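Local coordinates for protein diaminopimelate decarboxylase (Helicobacter pylori, PDB 2QGH) that probably catalyses the pyridoxal-5'-phosphate-dependent decarboxylation of meso-diaminopimelate to L-lysine, the last step of lysine biosynthesis, at residues A[338-350]-A[354-366]. Sequence-based numbering, arbitrary orientation.
Sequences EISPCDVVGPVCE and TFLKDAHLPELEP. With LYS (lysine), chain C.
In the antiparallel hairpin of strands 340-345 and 354-361, Ser340 pairs with Leu361 and Cys342 with Ala359, each through two backbone hydrogen bonds. Between them Pro341 faces His360: Pro341 CB lies 3.7 Å from CE1 of the imidazole. The register then slips. Asp343 has CG beside its own backbone N (chi1 -75°), which carries the carboxylate to the corner at Lys357 and Asp358; there OD2 accepts a hydrogen bond from Asp358 N at 2.8 Å, on its anti side and 32° out of the carboxylate plane. A classic beta bulge follows, Phe355 and Leu356 both facing Val344: Val344 N donates to Leu356 O (2.9 Å), while Val344 O receives weak bonds from Phe355 N and Leu356 N. Val344 CG2 meets Ala359 CB at 4.1 Å and Leu361 CD1 at 4.3 Å, an apolar face that Ile328 and Ile370 pack against. The hairpin belongs to the beta domain beside the barrel, strand 340-345 lying between 354-361 and the parallel strand 306-309. Val345 CG1 presses tightly on Thr354 CB (3.4 Å). Beyond the strand, at the dimer's active site, Glu350 OE2 accepts a hydrogen bond, modelled rather short at 2.5 Å, from the bound lysine's alpha-amino N; Arg318 of the second subunit also binds that ligand.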
loop_
_atom_site.group_PDB
_atom_site.type_symbol
_atom_site.label_atom_id
_atom_site.label_comp_id
_atom_site.label_asym_id
_atom_site.label_seq_id
_atom_site.Cartn_x
_atom_site.Cartn_y
_atom_site.Cartn_z
ATOM N N GLU A 338 -15.847 -15.943 -26.760
ATOM C CA GLU A 338 -15.167 -14.988 -27.630
ATOM C C GLU A 338 -14.080 -14.225 -26.878
ATOM O O GLU A 338 -14.358 -13.227 -26.208
ATOM C CB GLU A 338 -16.167 -13.985 -28.210
ATOM C CG GLU A 338 -15.510 -12.894 -29.053
ATOM C CD GLU A 338 -16.440 -11.731 -29.357
ATOM O OE1 GLU A 338 -15.965 -10.732 -29.946
ATOM O OE2 GLU A 338 -17.639 -11.814 -29.009
ATOM N N ILE A 339 -12.843 -14.695 -27.007
ATOM C CA ILE A 339 -11.698 -14.076 -26.346
ATOM C C ILE A 339 -11.302 -12.751 -27.005
ATOM O O ILE A 339 -11.036 -12.703 -28.207
ATOM C CB ILE A 339 -10.489 -15.039 -26.350
ATOM C CG1 ILE A 339 -10.823 -16.276 -25.512
ATOM C CG2 ILE A 339 -9.245 -14.333 -25.822
ATOM C CD1 ILE A 339 -9.711 -17.295 -25.414
ATOM N N SER A 340 -11.270 -11.679 -26.213
ATOM C CA SER A 340 -10.907 -10.363 -26.730
ATOM C C SER A 340 -10.028 -9.567 -25.759
ATOM O O SER A 340 -9.799 -9.983 -24.625
ATOM C CB SER A 340 -12.175 -9.564 -27.065
ATOM O OG SER A 340 -13.062 -9.481 -25.961
ATOM N N PRO A 341 -9.492 -8.423 -26.212
ATOM C CA PRO A 341 -8.646 -7.603 -25.340
ATOM C C PRO A 341 -9.467 -6.839 -24.295
ATOM O O PRO A 341 -10.523 -6.286 -24.612
ATOM C CB PRO A 341 -7.932 -6.678 -26.325
ATOM C CG PRO A 341 -8.925 -6.533 -27.441
ATOM C CD PRO A 341 -9.430 -7.946 -27.606
ATOM N N CYS A 342 -8.973 -6.807 -23.056
ATOM C CA CYS A 342 -9.669 -6.119 -21.968
ATOM C C CYS A 342 -8.758 -5.793 -20.792
ATOM O O CYS A 342 -7.790 -6.503 -20.530
ATOM C CB CYS A 342 -10.810 -6.987 -21.446
ATOM S SG CYS A 342 -10.243 -8.420 -20.497
ATOM N N ASP A 343 -9.083 -4.714 -20.083
ATOM C CA ASP A 343 -8.337 -4.305 -18.898
ATOM C C ASP A 343 -9.060 -4.885 -17.692
ATOM O O ASP A 343 -10.242 -4.618 -17.489
ATOM C CB ASP A 343 -8.304 -2.782 -18.763
ATOM C CG ASP A 343 -7.349 -2.132 -19.733
ATOM O OD1 ASP A 343 -7.116 -0.912 -19.601
ATOM O OD2 ASP A 343 -6.830 -2.836 -20.624
ATOM N N VAL A 344 -8.360 -5.691 -16.905
ATOM C CA VAL A 344 -8.949 -6.290 -15.711
ATOM C C VAL A 344 -8.728 -5.278 -14.585
ATOM O O VAL A 344 -7.591 -5.011 -14.197
ATOM C CB VAL A 344 -8.264 -7.625 -15.394
ATOM C CG1 VAL A 344 -9.005 -8.354 -14.285
ATOM C CG2 VAL A 344 -8.217 -8.477 -16.661
ATOM N N VAL A 345 -9.821 -4.707 -14.080
ATOM C CA VAL A 345 -9.743 -3.681 -13.048
ATOM C C VAL A 345 -10.528 -3.964 -11.776
ATOM O O VAL A 345 -11.477 -4.753 -11.771
ATOM C CB VAL A 345 -10.210 -2.316 -13.607
ATOM C CG1 VAL A 345 -9.486 -2.017 -14.916
ATOM C CG2 VAL A 345 -11.717 -2.325 -13.828
ATOM N N GLY A 346 -10.120 -3.302 -10.698
ATOM C CA GLY A 346 -10.778 -3.469 -9.417
ATOM C C GLY A 346 -11.774 -2.356 -9.127
ATOM O O GLY A 346 -12.060 -1.527 -9.993
ATOM N N PRO A 347 -12.315 -2.304 -7.905
ATOM C CA PRO A 347 -13.284 -1.264 -7.563
ATOM C C PRO A 347 -12.740 0.061 -7.047
ATOM O O PRO A 347 -13.512 1.001 -6.876
ATOM C CB PRO A 347 -14.158 -1.935 -6.493
ATOM C CG PRO A 347 -13.859 -3.405 -6.625
ATOM C CD PRO A 347 -12.397 -3.411 -6.943
ATOM N N VAL A 348 -11.439 0.168 -6.802
ATOM C CA VAL A 348 -10.953 1.420 -6.237
ATOM C C VAL A 348 -10.858 2.580 -7.218
ATOM O O VAL A 348 -10.500 2.421 -8.383
ATOM C CB VAL A 348 -9.631 1.208 -5.428
ATOM C CG1 VAL A 348 -9.567 -0.240 -4.919
ATOM C CG2 VAL A 348 -8.426 1.578 -6.226
ATOM N N CYS A 349 -11.237 3.747 -6.710
ATOM C CA CYS A 349 -11.300 5.012 -7.437
ATOM C C CYS A 349 -10.089 5.532 -8.213
ATOM O O CYS A 349 -10.148 6.628 -8.764
ATOM C CB CYS A 349 -11.757 6.094 -6.454
ATOM S SG CYS A 349 -10.803 6.096 -4.906
ATOM N N GLU A 350 -9.010 4.760 -8.278
ATOM C CA GLU A 350 -7.795 5.187 -8.976
ATOM C C GLU A 350 -7.488 4.452 -10.265
ATOM O O GLU A 350 -7.807 3.275 -10.404
ATOM C CB GLU A 350 -6.594 5.013 -8.073
ATOM C CG GLU A 350 -6.203 6.231 -7.345
ATOM C CD GLU A 350 -5.186 5.917 -6.293
ATOM O OE1 GLU A 350 -4.088 5.443 -6.653
ATOM O OE2 GLU A 350 -5.500 6.134 -5.110
ATOM N N THR A 354 -5.818 -1.338 -11.810
ATOM C CA THR A 354 -6.145 -2.247 -12.898
ATOM C C THR A 354 -5.083 -3.331 -12.801
ATOM O O THR A 354 -3.889 -3.046 -12.804
ATOM C CB THR A 354 -6.137 -1.560 -14.310
ATOM O OG1 THR A 354 -5.409 -2.372 -15.240
ATOM C CG2 THR A 354 -5.537 -0.187 -14.252
ATOM N N PHE A 355 -5.532 -4.572 -12.678
ATOM C CA PHE A 355 -4.640 -5.706 -12.538
ATOM C C PHE A 355 -3.839 -6.014 -13.796
ATOM O O PHE A 355 -2.628 -6.218 -13.730
ATOM C CB PHE A 355 -5.444 -6.936 -12.115
ATOM C CG PHE A 355 -6.073 -6.817 -10.748
ATOM C CD1 PHE A 355 -5.287 -6.821 -9.600
ATOM C CD2 PHE A 355 -7.448 -6.727 -10.607
ATOM C CE1 PHE A 355 -5.868 -6.740 -8.333
ATOM C CE2 PHE A 355 -8.036 -6.646 -9.339
ATOM C CZ PHE A 355 -7.242 -6.655 -8.203
ATOM N N LEU A 356 -4.506 -6.045 -14.945
ATOM C CA LEU A 356 -3.812 -6.346 -16.190
ATOM C C LEU A 356 -4.336 -5.524 -17.372
ATOM O O LEU A 356 -5.532 -5.529 -17.662
ATOM C CB LEU A 356 -3.946 -7.845 -16.483
ATOM C CG LEU A 356 -2.817 -8.575 -17.219
ATOM C CD1 LEU A 356 -3.074 -10.070 -17.164
ATOM C CD2 LEU A 356 -2.725 -8.102 -18.660
ATOM N N LYS A 357 -3.441 -4.806 -18.042
ATOM C CA LYS A 357 -3.832 -4.015 -19.204
ATOM C C LYS A 357 -3.875 -4.922 -20.423
ATOM O O LYS A 357 -3.161 -5.922 -20.484
ATOM C CB LYS A 357 -2.836 -2.885 -19.472
ATOM C CG LYS A 357 -3.203 -1.551 -18.851
ATOM C CD LYS A 357 -2.276 -0.459 -19.360
ATOM C CE LYS A 357 -2.490 0.853 -18.629
ATOM N NZ LYS A 357 -1.459 1.858 -19.031
ATOM N N ASP A 358 -4.706 -4.566 -21.395
ATOM C CA ASP A 358 -4.841 -5.348 -22.619
ATOM C C ASP A 358 -4.645 -6.844 -22.426
ATOM O O ASP A 358 -3.761 -7.445 -23.042
ATOM C CB ASP A 358 -3.864 -4.855 -23.690
ATOM C CG ASP A 358 -4.339 -3.598 -24.376
ATOM O OD1 ASP A 358 -5.509 -3.571 -24.821
ATOM O OD2 ASP A 358 -3.542 -2.639 -24.482
ATOM N N ALA A 359 -5.460 -7.436 -21.558
ATOM C CA ALA A 359 -5.409 -8.874 -21.316
ATOM C C ALA A 359 -6.352 -9.484 -22.339
ATOM O O ALA A 359 -7.119 -8.772 -22.977
ATOM C CB ALA A 359 -5.884 -9.201 -19.909
ATOM N N HIS A 360 -6.305 -10.796 -22.493
ATOM C CA HIS A 360 -7.169 -11.455 -23.460
ATOM C C HIS A 360 -7.981 -12.546 -22.781
ATOM O O HIS A 360 -7.445 -13.578 -22.375
ATOM C CB HIS A 360 -6.313 -12.019 -24.598
ATOM C CG HIS A 360 -5.513 -10.974 -25.313
ATOM N ND1 HIS A 360 -6.097 -9.986 -26.078
ATOM C CD2 HIS A 360 -4.184 -10.711 -25.314
ATOM C CE1 HIS A 360 -5.165 -9.158 -26.517
ATOM N NE2 HIS A 360 -3.995 -9.575 -26.066
ATOM N N LEU A 361 -9.283 -12.308 -22.652
ATOM C CA LEU A 361 -10.157 -13.269 -21.994
ATOM C C LEU A 361 -11.491 -13.440 -22.705
ATOM O O LEU A 361 -11.918 -12.581 -23.473
ATOM C CB LEU A 361 -10.422 -12.824 -20.551
ATOM C CG LEU A 361 -9.228 -12.596 -19.620
ATOM C CD1 LEU A 361 -9.733 -12.123 -18.265
ATOM C CD2 LEU A 361 -8.423 -13.885 -19.475
ATOM N N PRO A 362 -12.166 -14.570 -22.461
ATOM C CA PRO A 362 -13.464 -14.800 -23.101
ATOM C C PRO A 362 -14.455 -13.843 -22.456
ATOM O O PRO A 362 -14.177 -13.295 -21.382
ATOM C CB PRO A 362 -13.762 -16.252 -22.759
ATOM C CG PRO A 362 -13.108 -16.414 -21.418
ATOM C CD PRO A 362 -11.784 -15.714 -21.618
ATOM N N GLU A 363 -15.597 -13.618 -23.094
ATOM C CA GLU A 363 -16.563 -12.715 -22.494
ATOM C C GLU A 363 -17.034 -13.376 -21.212
ATOM O O GLU A 363 -17.384 -14.556 -21.206
ATOM C CB GLU A 363 -17.753 -12.456 -23.422
ATOM C CG GLU A 363 -18.655 -11.347 -22.899
ATOM C CD GLU A 363 -19.776 -10.979 -23.849
ATOM O OE1 GLU A 363 -20.529 -10.031 -23.527
ATOM O OE2 GLU A 363 -19.907 -11.631 -24.909
ATOM N N LEU A 364 -17.013 -12.622 -20.120
ATOM C CA LEU A 364 -17.432 -13.149 -18.828
ATOM C C LEU A 364 -18.679 -12.415 -18.398
ATOM O O LEU A 364 -19.000 -11.353 -18.928
ATOM C CB LEU A 364 -16.340 -12.939 -17.775
ATOM C CG LEU A 364 -14.948 -13.541 -17.997
ATOM C CD1 LEU A 364 -13.956 -12.890 -17.047
ATOM C CD2 LEU A 364 -14.987 -15.047 -17.785
ATOM N N GLU A 365 -19.381 -12.985 -17.431
ATOM C CA GLU A 365 -20.591 -12.372 -16.921
ATOM C C GLU A 365 -20.542 -12.262 -15.403
ATOM O O GLU A 365 -19.742 -12.929 -14.744
ATOM C CB GLU A 365 -21.814 -13.179 -17.360
ATOM C CG GLU A 365 -21.684 -14.678 -17.162
ATOM C CD GLU A 365 -22.905 -15.424 -17.657
ATOM O OE1 GLU A 365 -23.956 -15.384 -16.974
ATOM O OE2 GLU A 365 -22.817 -16.038 -18.742
ATOM N N PRO A 366 -21.395 -11.401 -14.831
ATOM C CA PRO A 366 -21.450 -11.200 -13.382
ATOM C C PRO A 366 -21.511 -12.532 -12.654
ATOM O O PRO A 366 -22.399 -13.347 -12.902
ATOM C CB PRO A 366 -22.722 -10.382 -13.203
ATOM C CG PRO A 366 -22.751 -9.553 -14.452
ATOM C CD PRO A 366 -22.408 -10.574 -15.513
HETATM N N LYS C . -4.340 8.115 -4.032
HETATM C CA LYS C . -3.960 9.219 -4.967
HETATM C C LYS C . -2.847 10.073 -4.358
HETATM O O LYS C . -2.269 9.620 -3.350
HETATM C CB LYS C . -5.192 10.086 -5.281
HETATM C CG LYS C . -6.270 9.339 -6.053
HETATM C CD LYS C . -7.604 10.062 -6.045
HETATM C CE LYS C . -8.629 9.268 -6.852
HETATM N NZ LYS C . -10.035 9.793 -6.777
HETATM O OXT LYS C . -2.565 11.171 -4.886
#